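Probable branched-chain amino acid ABC transporter, amino acid binding protein (Thermus thermophilus, PDB 3LKB) probably binds branched-chain amino acids such as valine as the soluble receptor of an ABC transporter and hands them over for import. Local coordinates at residues 4-9 against 45-50; 116-121 against 315-320; 9-14 against 50-55. The protein carries 2 engineered substitutions. All coordinates share one frame; numbering follows the deposited sequence.

Contact 1: 4-9 against 45-50; sequences GQQQVT and PGVVFN
Gln6 to Thr9 and Val47 to Asn50 lie beside each other as parallel strands, with axes 4.4 Å apart at their closest and inclined by 36°, and with Gln6 facing Val47 and Thr9 facing Asn50. Of the first strand, Gln6 and Val8 turn their backbone polar groups to the neighbour: Gln6 N bonds to Gly46 O, Gln6 O accepts Val48 N, Val8 N bonds to Val48 O, and Val8 O accepts Asn50 N at 2.7 Å.

The two strands are the first and last elements of a beta-alpha-beta unit whose connection is helix 21-41, as expected for the periplasmic binding protein fold. The face bearing Val8, Val47 and Phe49 is largely apolar, with Gln6 at its outer end. There Val47 CG1 touches Val8 CB at 3.8 Å and also sits over the centre of the Phe49 ring, 4.0 Å above its plane. Val8 and Phe49 point the same way, side by side, with Val8 CG1 4.0 Å from Phe49 CE1. Cys35 and Ala38 of helix 21-41, and Val298 and Ile301 of helix 285-308, touch the Phe49 side chain.

The face of Gln7 and Thr9 is more polar. CG anti to the backbone N (chi1 179°) lays the Asn50 side chain alongside Thr9; its ND2 donates to Thr9 OG1, 3.0 Å away, in a bond of 158° at the hydrogen with the hydroxyl oxygen close to the amide plane. An alanine here would probably leave Thr9 OG1 without this amide donor, although the CB that touches the end of Gln7 would remain. That touch is made by Gln7 OE1, which comes within 3.6 Å of Asn50 CB. Nearer the start of the strands, the extended Gln5 side chain brings OE1 to 3.8 Å from Val48 CG1.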
ATOM      1  N   GLY A   4      -0.100  14.187 -36.823  1.00 18.70           N
ATOM      2  CA  GLY A   4       0.966  13.464 -36.155  1.00 19.55           C
ATOM      3  C   GLY A   4       0.588  12.999 -34.768  1.00 20.37           C
ATOM      4  O   GLY A   4      -0.567  13.122 -34.352  1.00 21.17           O
ATOM      5  N   GLN A   5       1.554  12.462 -34.047  1.00 20.72           N
ATOM      6  CA  GLN A   5       1.371  12.081 -32.652  1.00 22.49           C
ATOM      7  C   GLN A   5       1.069  13.273 -31.751  1.00 22.45           C
ATOM      8  O   GLN A   5       1.759  14.286 -31.807  1.00 23.54           O
ATOM      9  CB  GLN A   5       2.637  11.399 -32.129  1.00 22.91           C
ATOM     10  CG  GLN A   5       2.832   9.912 -32.548  1.00 25.25           C
ATOM     11  CD  GLN A   5       4.176   9.337 -32.035  1.00 29.36           C
ATOM     12  OE1 GLN A   5       4.267   8.153 -31.684  1.00 33.55           O
ATOM     13  NE2 GLN A   5       5.215  10.183 -31.979  1.00 27.94           N
ATOM     14  N   GLN A   6       0.047  13.152 -30.916  1.00 22.82           N
ATOM     15  CA  GLN A   6      -0.188  14.118 -29.830  1.00 23.12           C
ATOM     16  C   GLN A   6      -0.143  13.447 -28.447  1.00 22.65           C
ATOM     17  O   GLN A   6      -0.378  12.241 -28.295  1.00 21.93           O
ATOM     18  CB  GLN A   6      -1.513  14.845 -30.023  1.00 23.43           C
ATOM     19  CG  GLN A   6      -2.701  13.904 -29.959  1.00 26.28           C
ATOM     20  CD  GLN A   6      -4.016  14.611 -30.203  1.00 29.73           C
ATOM     21  OE1 GLN A   6      -4.423  15.485 -29.429  1.00 30.01           O
ATOM     22  NE2 GLN A   6      -4.688  14.244 -31.297  1.00 31.73           N
ATOM     23  N   GLN A   7       0.179  14.240 -27.434  1.00 22.84           N
ATOM     24  CA  GLN A   7       0.192  13.742 -26.075  1.00 22.30           C
ATOM     25  C   GLN A   7      -1.175  13.970 -25.396  1.00 21.15           C
ATOM     26  O   GLN A   7      -1.744  15.094 -25.443  1.00 19.89           O
ATOM     27  CB  GLN A   7       1.317  14.397 -25.281  1.00 23.01           C
ATOM     28  CG  GLN A   7       1.472  13.770 -23.907  1.00 28.01           C
ATOM     29  CD  GLN A   7       2.677  14.288 -23.153  1.00 34.53           C
ATOM     30  OE1 GLN A   7       3.521  13.487 -22.714  1.00 37.68           O
ATOM     31  NE2 GLN A   7       2.766  15.621 -22.976  1.00 33.37           N
ATOM     32  N   VAL A   8      -1.686  12.893 -24.792  1.00 19.12           N
ATOM     33  CA  VAL A   8      -2.895  12.948 -23.991  1.00 18.84           C
ATOM     34  C   VAL A   8      -2.704  12.326 -22.567  1.00 18.95           C
ATOM     35  O   VAL A   8      -2.234  11.177 -22.402  1.00 18.64           O
ATOM     36  CB  VAL A   8      -4.110  12.306 -24.721  1.00 18.52           C
ATOM     37  CG1 VAL A   8      -5.282  12.097 -23.746  1.00 19.29           C
ATOM     38  CG2 VAL A   8      -4.541  13.152 -25.928  1.00 18.38           C
ATOM     39  N   THR A   9      -3.072  13.110 -21.556  1.00 18.14           N
ATOM     40  CA  THR A   9      -2.935  12.698 -20.191  1.00 17.60           C
ATOM     41  C   THR A   9      -4.138  11.975 -19.622  1.00 17.02           C
ATOM     42  O   THR A   9      -5.300  12.432 -19.682  1.00 16.30           O
ATOM     43  CB  THR A   9      -2.522  13.821 -19.303  1.00 17.85           C
ATOM     44  OG1 THR A   9      -1.203  14.238 -19.712  1.00 21.10           O
ATOM     45  CG2 THR A   9      -2.458  13.310 -17.838  1.00 16.67           C
ATOM     46  N   PRO A  45      -4.949   5.492 -32.534  1.00 21.71           N
ATOM     47  CA  PRO A  45      -3.958   5.912 -33.503  1.00 22.29           C
ATOM     48  C   PRO A  45      -3.708   7.412 -33.390  1.00 21.47           C
ATOM     49  O   PRO A  45      -4.665   8.198 -33.299  1.00 21.87           O
ATOM     50  CB  PRO A  45      -4.609   5.547 -34.855  1.00 23.08           C
ATOM     51  CG  PRO A  45      -5.810   4.567 -34.489  1.00 24.15           C
ATOM     52  CD  PRO A  45      -6.242   5.166 -33.156  1.00 22.16           C
ATOM     53  N   GLY A  46      -2.432   7.772 -33.319  1.00 20.24           N
ATOM     54  CA  GLY A  46      -1.983   9.150 -33.277  1.00 19.47           C
ATOM     55  C   GLY A  46      -1.906   9.751 -31.880  1.00 19.39           C
ATOM     56  O   GLY A  46      -1.749  10.952 -31.749  1.00 18.89           O
ATOM     57  N   VAL A  47      -2.037   8.935 -30.834  1.00 18.50           N
ATOM     58  CA  VAL A  47      -2.058   9.463 -29.474  1.00 18.42           C
ATOM     59  C   VAL A  47      -1.078   8.711 -28.575  1.00 19.00           C
ATOM     60  O   VAL A  47      -1.132   7.483 -28.475  1.00 19.15           O
ATOM     61  CB  VAL A  47      -3.465   9.338 -28.874  1.00 18.03           C
ATOM     62  CG1 VAL A  47      -3.455   9.636 -27.371  1.00 18.49           C
ATOM     63  CG2 VAL A  47      -4.410  10.236 -29.575  1.00 16.82           C
ATOM     64  N   VAL A  48      -0.165   9.412 -27.924  1.00 20.10           N
ATOM     65  CA  VAL A  48       0.559   8.720 -26.837  1.00 20.89           C
ATOM     66  C   VAL A  48       0.006   9.169 -25.496  1.00 19.87           C
ATOM     67  O   VAL A  48      -0.152  10.372 -25.251  1.00 20.51           O
ATOM     68  CB  VAL A  48       2.129   8.725 -26.969  1.00 21.14           C
ATOM     69  CG1 VAL A  48       2.539   9.053 -28.385  1.00 23.37           C
ATOM     70  CG2 VAL A  48       2.796   9.694 -26.020  1.00 24.11           C
ATOM     71  N   PHE A  49      -0.380   8.201 -24.670  1.00 19.25           N
ATOM     72  CA  PHE A  49      -0.904   8.533 -23.356  1.00 18.81           C
ATOM     73  C   PHE A  49       0.231   8.837 -22.393  1.00 19.03           C
ATOM     74  O   PHE A  49       1.187   8.076 -22.263  1.00 19.08           O
ATOM     75  CB  PHE A  49      -1.846   7.460 -22.793  1.00 18.43           C
ATOM     76  CG  PHE A  49      -3.153   7.337 -23.558  1.00 17.44           C
ATOM     77  CD1 PHE A  49      -4.227   8.181 -23.281  1.00 16.24           C
ATOM     78  CD2 PHE A  49      -3.294   6.390 -24.565  1.00 16.30           C
ATOM     79  CE1 PHE A  49      -5.420   8.076 -23.987  1.00 15.91           C
ATOM     80  CE2 PHE A  49      -4.486   6.272 -25.287  1.00 16.94           C
ATOM     81  CZ  PHE A  49      -5.551   7.108 -25.007  1.00 16.25           C
ATOM     82  N   ASN A  50       0.126   9.995 -21.770  1.00 18.09           N
ATOM     83  CA  ASN A  50       0.892  10.308 -20.604  1.00 18.29           C
ATOM     84  C   ASN A  50       0.081   9.835 -19.355  1.00 18.93           C
ATOM     85  O   ASN A  50      -1.031  10.310 -19.043  1.00 17.61           O
ATOM     86  CB  ASN A  50       1.156  11.816 -20.598  1.00 17.70           C
ATOM     87  CG  ASN A  50       1.920  12.258 -19.404  1.00 18.83           C
ATOM     88  OD1 ASN A  50       2.866  11.599 -19.030  1.00 20.83           O
ATOM     89  ND2 ASN A  50       1.517  13.382 -18.784  1.00 16.68           N
TER

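Contact 2: 116-121 against 315-320; sequences NDYIFL and TVYQAI
Tyr118 and Phe120, in segment 116-121 at the end of the loop before strand 121-123, meet Tyr317 and Ile320, which lie one turn apart on helix 313-321. Aromatic contact comes first. Tyr118 presents its edge to the face of Tyr317 in an offset edge-to-face pair, with centroids 5.2 Å apart and planes at 60°; Tyr118 CD2 approaches Tyr317 CD1 to 3.6 Å. Tyr317 reaches the loop with CG anti to the backbone N (chi1 174°), and its CE1 also comes to the edge of the Phe120 ring, 4.1 Å from CZ.

The aliphatic contact is a CH-pi interaction. Ile320 CG2 stands almost on the normal of the Phe120 ring, 3.5 Å from its centroid, and so touches all six ring carbons about evenly. Outside the two segments, Phe120 also stacks with His350 and meets Phe345 edge-to-face.

Polar contact is indirect. One water donates to Asp117 O at 2.8 Å and is hydrogen-bonded to Tyr317 OH, near the plane of that ring. Asp117 O also accepts His350 NE2, and Tyr118 OH is held by Arg98.

The segment begins with a type I turn from Asn116 to Ile119 and leads toward the sodium site, Leu121 being backbone-bonded to Gly352, a sodium ligand. With no direct hydrogen bond across it, the junction of loop and helix rests on ring and methyl packing, supplemented by a single water bridge.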
ATOM      1  N   ASN A 116     -24.396  16.985 -11.716  1.00 13.11           N
ATOM      2  CA  ASN A 116     -24.292  15.582 -12.095  1.00 13.48           C
ATOM      3  C   ASN A 116     -24.190  15.309 -13.615  1.00 13.08           C
ATOM      4  O   ASN A 116     -24.150  14.153 -14.028  1.00 12.01           O
ATOM      5  CB  ASN A 116     -25.493  14.815 -11.519  1.00 14.22           C
ATOM      6  CG  ASN A 116     -26.842  15.253 -12.135  1.00 15.79           C
ATOM      7  OD1 ASN A 116     -27.704  14.417 -12.405  1.00 17.44           O
ATOM      8  ND2 ASN A 116     -27.032  16.556 -12.322  1.00 16.66           N
ATOM      9  N   ASP A 117     -24.109  16.348 -14.446  1.00 12.10           N
ATOM     10  CA  ASP A 117     -24.122  16.102 -15.880  1.00 11.62           C
ATOM     11  C   ASP A 117     -22.883  15.349 -16.418  1.00 10.90           C
ATOM     12  O   ASP A 117     -22.971  14.657 -17.453  1.00  9.81           O
ATOM     13  CB  ASP A 117     -24.319  17.403 -16.641  1.00 12.19           C
ATOM     14  CG  ASP A 117     -25.671  18.085 -16.359  1.00 16.01           C
ATOM     15  OD1 ASP A 117     -26.716  17.393 -16.123  1.00 16.77           O
ATOM     16  OD2 ASP A 117     -25.671  19.353 -16.401  1.00 18.91           O
ATOM     17  N   TYR A 118     -21.760  15.450 -15.700  1.00 10.26           N
ATOM     18  CA  TYR A 118     -20.468  14.902 -16.186  1.00 11.13           C
ATOM     19  C   TYR A 118     -19.865  13.716 -15.432  1.00 11.09           C
ATOM     20  O   TYR A 118     -18.708  13.382 -15.645  1.00 10.78           O
ATOM     21  CB  TYR A 118     -19.420  16.011 -16.261  1.00 10.92           C
ATOM     22  CG  TYR A 118     -19.898  17.100 -17.163  1.00 11.65           C
ATOM     23  CD1 TYR A 118     -20.491  18.251 -16.632  1.00 12.71           C
ATOM     24  CD2 TYR A 118     -19.864  16.935 -18.551  1.00 12.36           C
ATOM     25  CE1 TYR A 118     -20.977  19.224 -17.451  1.00 11.68           C
ATOM     26  CE2 TYR A 118     -20.357  17.885 -19.398  1.00 10.91           C
ATOM     27  CZ  TYR A 118     -20.906  19.047 -18.836  1.00 13.14           C
ATOM     28  OH  TYR A 118     -21.368  20.050 -19.650  1.00 13.96           O
ATOM     29  N   ILE A 119     -20.640  13.063 -14.570  1.00 11.14           N
ATOM     30  CA  ILE A 119     -20.086  11.981 -13.764  1.00 11.16           C
ATOM     31  C   ILE A 119     -20.672  10.674 -14.212  1.00 11.31           C
ATOM     32  O   ILE A 119     -21.899  10.550 -14.295  1.00 12.89           O
ATOM     33  CB  ILE A 119     -20.427  12.235 -12.312  1.00 12.15           C
ATOM     34  CG1 ILE A 119     -19.768  13.575 -11.897  1.00 12.49           C
ATOM     35  CG2 ILE A 119     -20.048  11.007 -11.440  1.00 10.54           C
ATOM     36  CD1 ILE A 119     -20.181  14.067 -10.534  1.00 17.92           C
ATOM     37  N   PHE A 120     -19.826   9.695 -14.530  1.00 10.75           N
ATOM     38  CA  PHE A 120     -20.344   8.426 -15.040  1.00  9.37           C
ATOM     39  C   PHE A 120     -19.840   7.260 -14.245  1.00  9.52           C
ATOM     40  O   PHE A 120     -18.653   7.036 -14.178  1.00  8.56           O
ATOM     41  CB  PHE A 120     -20.005   8.237 -16.525  1.00  9.57           C
ATOM     42  CG  PHE A 120     -20.610   9.269 -17.402  1.00  8.88           C
ATOM     43  CD1 PHE A 120     -19.958  10.482 -17.625  1.00  8.60           C
ATOM     44  CD2 PHE A 120     -21.851   9.057 -17.967  1.00  8.78           C
ATOM     45  CE1 PHE A 120     -20.568  11.473 -18.396  1.00  9.81           C
ATOM     46  CE2 PHE A 120     -22.453  10.015 -18.775  1.00  7.66           C
ATOM     47  CZ  PHE A 120     -21.812  11.228 -18.991  1.00  9.83           C
ATOM     48  N   LEU A 121     -20.779   6.523 -13.642  1.00 10.35           N
ATOM     49  CA  LEU A 121     -20.508   5.353 -12.832  1.00 11.14           C
ATOM     50  C   LEU A 121     -20.307   4.152 -13.753  1.00 11.60           C
ATOM     51  O   LEU A 121     -21.171   3.880 -14.588  1.00 12.33           O
ATOM     52  CB  LEU A 121     -21.702   5.119 -11.914  1.00 10.76           C
ATOM     53  CG  LEU A 121     -21.562   5.627 -10.489  1.00 12.62           C
ATOM     54  CD1 LEU A 121     -20.729   6.875 -10.401  1.00 10.47           C
ATOM     55  CD2 LEU A 121     -22.885   5.821  -9.797  1.00 10.43           C
ATOM     56  N   THR A 315     -15.504  16.551 -26.696  1.00 14.49           N
ATOM     57  CA  THR A 315     -15.621  15.455 -27.640  1.00 14.71           C
ATOM     58  C   THR A 315     -15.694  14.134 -26.916  1.00 14.16           C
ATOM     59  O   THR A 315     -16.455  13.239 -27.357  1.00 13.91           O
ATOM     60  CB  THR A 315     -14.515  15.421 -28.689  1.00 14.69           C
ATOM     61  OG1 THR A 315     -13.236  15.299 -28.048  1.00 15.76           O
ATOM     62  CG2 THR A 315     -14.534  16.720 -29.473  1.00 16.69           C
ATOM     63  N   VAL A 316     -14.926  14.019 -25.827  1.00 12.29           N
ATOM     64  CA  VAL A 316     -14.943  12.821 -24.989  1.00 12.82           C
ATOM     65  C   VAL A 316     -16.308  12.636 -24.342  1.00 13.04           C
ATOM     66  O   VAL A 316     -16.824  11.512 -24.297  1.00 12.61           O
ATOM     67  CB  VAL A 316     -13.886  12.878 -23.889  1.00 12.97           C
ATOM     68  CG1 VAL A 316     -14.234  11.945 -22.748  1.00 13.50           C
ATOM     69  CG2 VAL A 316     -12.547  12.533 -24.445  1.00 12.15           C
ATOM     70  N   TYR A 317     -16.897  13.750 -23.878  1.00 13.37           N
ATOM     71  CA  TYR A 317     -18.271  13.740 -23.395  1.00 14.27           C
ATOM     72  C   TYR A 317     -19.229  13.113 -24.445  1.00 14.60           C
ATOM     73  O   TYR A 317     -20.010  12.193 -24.113  1.00 14.37           O
ATOM     74  CB  TYR A 317     -18.722  15.130 -22.891  1.00 14.48           C
ATOM     75  CG  TYR A 317     -20.210  15.194 -22.523  1.00 15.25           C
ATOM     76  CD1 TYR A 317     -20.661  14.760 -21.274  1.00 17.61           C
ATOM     77  CD2 TYR A 317     -21.155  15.669 -23.419  1.00 14.54           C
ATOM     78  CE1 TYR A 317     -22.024  14.790 -20.923  1.00 15.76           C
ATOM     79  CE2 TYR A 317     -22.528  15.703 -23.085  1.00 15.80           C
ATOM     80  CZ  TYR A 317     -22.943  15.241 -21.838  1.00 18.26           C
ATOM     81  OH  TYR A 317     -24.271  15.242 -21.469  1.00 19.61           O
ATOM     82  N   GLN A 318     -19.111  13.547 -25.708  1.00 14.72           N
ATOM     83  CA  GLN A 318     -20.028  13.142 -26.804  1.00 14.54           C
ATOM     84  C   GLN A 318     -19.845  11.695 -27.143  1.00 14.18           C
ATOM     85  O   GLN A 318     -20.788  10.989 -27.479  1.00 14.19           O
ATOM     86  CB  GLN A 318     -19.810  13.986 -28.069  1.00 15.20           C
ATOM     87  CG  GLN A 318     -20.192  15.480 -27.968  1.00 18.74           C
ATOM     88  CD  GLN A 318     -21.672  15.665 -27.654  1.00 25.05           C
ATOM     89  OE1 GLN A 318     -22.510  14.888 -28.119  1.00 29.26           O
ATOM     90  NE2 GLN A 318     -22.004  16.692 -26.855  1.00 27.37           N
ATOM     91  N   ALA A 319     -18.608  11.242 -27.064  1.00 14.78           N
ATOM     92  CA  ALA A 319     -18.302   9.817 -27.229  1.00 14.24           C
ATOM     93  C   ALA A 319     -18.965   8.984 -26.121  1.00 14.11           C
ATOM     94  O   ALA A 319     -19.511   7.935 -26.399  1.00 15.54           O
ATOM     95  CB  ALA A 319     -16.797   9.604 -27.250  1.00 13.68           C
ATOM     96  N   ILE A 320     -18.973   9.454 -24.882  1.00 13.27           N
ATOM     97  CA  ILE A 320     -19.568   8.662 -23.794  1.00 13.20           C
ATOM     98  C   ILE A 320     -21.086   8.549 -23.873  1.00 13.10           C
ATOM     99  O   ILE A 320     -21.622   7.465 -23.663  1.00 13.21           O
ATOM    100  CB  ILE A 320     -19.154   9.252 -22.403  1.00 14.52           C
ATOM    101  CG1 ILE A 320     -17.674   8.943 -22.105  1.00 12.74           C
ATOM    102  CG2 ILE A 320     -20.123   8.857 -21.256  1.00 11.91           C
ATOM    103  CD1 ILE A 320     -17.160   9.902 -21.087  1.00 12.35           C
TER
HETATM  104  O   HOH W   1     -25.108  14.554 -19.183  1.00 13.81           O

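Contact 3: 9-14 against 50-55; sequences TLFWSG and NCVVRD
Phe11 meets Val52 and Arg54 on one face of the strand pair 9-14 and 50-55, while Trp12 meets Val53 on the other. Val52 CG1 lies at the edge of the Phe11 ring, 3.9 Å from CD1, and Arg54 CG closes to 3.6 Å from Phe11 CE1. With CG anti to the backbone N (chi1 175°), Trp12 brings CE3 to 3.8 Å from Val53 CG1. The indole bends over its own strand: Gly14 N sits 3.4 Å above the ring plane, near the rim, where a beta carbon on Gly14 would collide with Trp12 CZ2.

Five backbone hydrogen bonds, from Leu10 N to Asn50 O as far as Gly14 N to Arg54 O (3.0 Å), pair the C-terminal halves of the parallel strands in the beta-alpha-beta unit 6-14, 21-41, 47-55. Farther out, Phe66 and Ala70 of helix 60-72 cover Phe11, and Tyr27 of helix 21-41 meets the Trp12 ring. A salt bridge to Glu69 holds the Arg54 guanidinium, one face of which lies over Val52 CG1.

The side chain of Trp12 is about 8 Å from the bound valine. Packing is thus mainly apolar mid-pair, with polar groups toward the ends, where Ser13 bonds to Asp56 and Asp55 to Thr17, and Glu69 probably offsets the arginine charge.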
ATOM      1  N   THR A   9      -3.072  13.110 -21.556  1.00 18.14           N
ATOM      2  CA  THR A   9      -2.935  12.698 -20.191  1.00 17.60           C
ATOM      3  C   THR A   9      -4.138  11.975 -19.622  1.00 17.02           C
ATOM      4  O   THR A   9      -5.300  12.432 -19.682  1.00 16.30           O
ATOM      5  CB  THR A   9      -2.522  13.821 -19.303  1.00 17.85           C
ATOM      6  OG1 THR A   9      -1.203  14.238 -19.712  1.00 21.10           O
ATOM      7  CG2 THR A   9      -2.458  13.310 -17.838  1.00 16.67           C
ATOM      8  N   LEU A  10      -3.822  10.802 -19.095  1.00 16.04           N
ATOM      9  CA  LEU A  10      -4.790   9.966 -18.451  1.00 15.00           C
ATOM     10  C   LEU A  10      -4.429  10.076 -16.977  1.00 13.09           C
ATOM     11  O   LEU A  10      -3.362   9.649 -16.577  1.00 11.76           O
ATOM     12  CB  LEU A  10      -4.639   8.546 -18.967  1.00 16.03           C
ATOM     13  CG  LEU A  10      -5.933   7.743 -18.845  1.00 20.30           C
ATOM     14  CD1 LEU A  10      -7.046   8.537 -19.490  1.00 23.61           C
ATOM     15  CD2 LEU A  10      -5.784   6.418 -19.514  1.00 24.42           C
ATOM     16  N   PHE A  11      -5.297  10.707 -16.192  1.00 11.33           N
ATOM     17  CA  PHE A  11      -4.966  11.034 -14.825  1.00 10.73           C
ATOM     18  C   PHE A  11      -5.922  10.355 -13.834  1.00 10.55           C
ATOM     19  O   PHE A  11      -7.136  10.435 -13.952  1.00 11.67           O
ATOM     20  CB  PHE A  11      -4.885  12.563 -14.665  1.00 10.52           C
ATOM     21  CG  PHE A  11      -5.071  13.069 -13.246  1.00 12.35           C
ATOM     22  CD1 PHE A  11      -3.978  13.203 -12.380  1.00 14.12           C
ATOM     23  CD2 PHE A  11      -6.327  13.439 -12.787  1.00 12.02           C
ATOM     24  CE1 PHE A  11      -4.140  13.708 -11.086  1.00 13.29           C
ATOM     25  CE2 PHE A  11      -6.502  13.942 -11.521  1.00 13.87           C
ATOM     26  CZ  PHE A  11      -5.385  14.073 -10.655  1.00 14.92           C
ATOM     27  N   TRP A  12      -5.361   9.646 -12.867  1.00  9.82           N
ATOM     28  CA  TRP A  12      -6.146   9.067 -11.784  1.00  8.18           C
ATOM     29  C   TRP A  12      -5.549   9.563 -10.502  1.00  8.02           C
ATOM     30  O   TRP A  12      -4.313   9.716 -10.392  1.00  8.53           O
ATOM     31  CB  TRP A  12      -6.047   7.553 -11.843  1.00  8.12           C
ATOM     32  CG  TRP A  12      -6.704   6.811 -10.715  1.00  8.17           C
ATOM     33  CD1 TRP A  12      -7.998   6.475 -10.638  1.00  6.82           C
ATOM     34  CD2 TRP A  12      -6.082   6.327  -9.494  1.00  7.70           C
ATOM     35  NE1 TRP A  12      -8.249   5.795  -9.462  1.00  8.71           N
ATOM     36  CE2 TRP A  12      -7.095   5.690  -8.742  1.00  6.74           C
ATOM     37  CE3 TRP A  12      -4.790   6.408  -8.961  1.00  6.65           C
ATOM     38  CZ2 TRP A  12      -6.862   5.090  -7.513  1.00  4.19           C
ATOM     39  CZ3 TRP A  12      -4.545   5.822  -7.720  1.00  9.89           C
ATOM     40  CH2 TRP A  12      -5.584   5.153  -7.016  1.00 10.45           C
ATOM     41  N   SER A  13      -6.411   9.873  -9.549  1.00  7.46           N
ATOM     42  CA  SER A  13      -5.954  10.236  -8.193  1.00  8.60           C
ATOM     43  C   SER A  13      -6.743   9.397  -7.207  1.00  8.76           C
ATOM     44  O   SER A  13      -7.957   9.413  -7.236  1.00  9.61           O
ATOM     45  CB  SER A  13      -6.177  11.736  -7.922  1.00  8.76           C
ATOM     46  OG  SER A  13      -6.131  12.035  -6.540  1.00  8.16           O
ATOM     47  N   GLY A  14      -6.058   8.649  -6.349  1.00  9.20           N
ATOM     48  CA  GLY A  14      -6.713   7.771  -5.381  1.00  7.85           C
ATOM     49  C   GLY A  14      -5.703   7.232  -4.389  1.00  9.11           C
ATOM     50  O   GLY A  14      -4.542   7.683  -4.342  1.00  9.79           O
ATOM     51  N   ASN A  50       0.126   9.995 -21.770  1.00 18.09           N
ATOM     52  CA  ASN A  50       0.892  10.308 -20.604  1.00 18.29           C
ATOM     53  C   ASN A  50       0.081   9.835 -19.355  1.00 18.93           C
ATOM     54  O   ASN A  50      -1.031  10.310 -19.043  1.00 17.61           O
ATOM     55  CB  ASN A  50       1.156  11.816 -20.598  1.00 17.70           C
ATOM     56  CG  ASN A  50       1.920  12.258 -19.404  1.00 18.83           C
ATOM     57  OD1 ASN A  50       2.866  11.599 -19.030  1.00 20.83           O
ATOM     58  ND2 ASN A  50       1.517  13.382 -18.784  1.00 16.68           N
ATOM     59  N   CYS A  51       0.641   8.861 -18.668  1.00 19.93           N
ATOM     60  CA  CYS A  51      -0.062   8.202 -17.591  1.00 21.60           C
ATOM     61  C   CYS A  51       0.272   8.827 -16.244  1.00 20.04           C
ATOM     62  O   CYS A  51       1.375   8.700 -15.784  1.00 20.33           O
ATOM     63  CB  CYS A  51       0.341   6.756 -17.524  1.00 22.58           C
ATOM     64  SG  CYS A  51      -0.549   6.010 -16.122  1.00 34.22           S
ATOM     65  N   VAL A  52      -0.678   9.509 -15.628  1.00 18.46           N
ATOM     66  CA  VAL A  52      -0.424  10.125 -14.369  1.00 17.39           C
ATOM     67  C   VAL A  52      -1.320   9.520 -13.289  1.00 17.90           C
ATOM     68  O   VAL A  52      -2.548   9.674 -13.310  1.00 17.93           O
ATOM     69  CB  VAL A  52      -0.543  11.626 -14.453  1.00 17.76           C
ATOM     70  CG1 VAL A  52      -0.313  12.230 -13.096  1.00 14.10           C
ATOM     71  CG2 VAL A  52       0.463  12.158 -15.510  1.00 14.83           C
ATOM     72  N   VAL A  53      -0.671   8.807 -12.366  1.00 17.77           N
ATOM     73  CA  VAL A  53      -1.320   8.071 -11.298  1.00 17.92           C
ATOM     74  C   VAL A  53      -0.831   8.619  -9.971  1.00 17.48           C
ATOM     75  O   VAL A  53       0.324   8.386  -9.609  1.00 17.81           O
ATOM     76  CB  VAL A  53      -0.968   6.578 -11.399  1.00 18.25           C
ATOM     77  CG1 VAL A  53      -1.234   5.885 -10.084  1.00 18.97           C
ATOM     78  CG2 VAL A  53      -1.773   5.930 -12.534  1.00 18.89           C
ATOM     79  N   ARG A  54      -1.699   9.352  -9.263  1.00 16.55           N
ATOM     80  CA  ARG A  54      -1.314  10.023  -8.004  1.00 16.30           C
ATOM     81  C   ARG A  54      -1.938   9.320  -6.803  1.00 15.54           C
ATOM     82  O   ARG A  54      -3.125   8.951  -6.807  1.00 16.48           O
ATOM     83  CB  ARG A  54      -1.780  11.496  -7.992  1.00 17.15           C
ATOM     84  CG  ARG A  54      -1.420  12.300  -9.250  1.00 18.80           C
ATOM     85  CD  ARG A  54      -0.383  13.354  -8.978  1.00 24.47           C
ATOM     86  NE  ARG A  54       0.942  12.983  -9.444  1.00 29.86           N
ATOM     87  CZ  ARG A  54       1.715  13.740 -10.234  1.00 29.06           C
ATOM     88  NH1 ARG A  54       1.295  14.923 -10.676  1.00 27.66           N
ATOM     89  NH2 ARG A  54       2.929  13.313 -10.557  1.00 24.85           N
ATOM     90  N   ASP A  55      -1.131   9.120  -5.784  1.00 13.74           N
ATOM     91  CA  ASP A  55      -1.574   8.647  -4.533  1.00 12.09           C
ATOM     92  C   ASP A  55      -1.986   9.832  -3.671  1.00 11.91           C
ATOM     93  O   ASP A  55      -1.123  10.539  -3.168  1.00 11.63           O
ATOM     94  CB  ASP A  55      -0.402   7.939  -3.858  1.00 12.59           C
ATOM     95  CG  ASP A  55      -0.765   7.366  -2.472  1.00 13.10           C
ATOM     96  OD1 ASP A  55      -1.961   7.165  -2.136  1.00 12.00           O
ATOM     97  OD2 ASP A  55       0.177   7.109  -1.709  1.00 18.63           O
TER

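Contacts 1 and 3 are successive parts of one strand pairing, 6-14 with 47-55, and share Thr9 and Asn50; their centres are 15 Å apart. Contact 1 is the outlying end, about 28 Å from the centre of the chain, and contact 3 carries the same pairing inward toward the valine pocket. Contact 2 comes later in sequence, joining segment 116-121 to helix 313-321 across 194 residues. Its centre lies 20 Å from that of contact 1 and 18 Å from that of contact 3, without touching either. Helix 285-308 links all three, packing against Phe49, Leu10 and Ile320, so early strands and late helices are built into one body beside the ligand site.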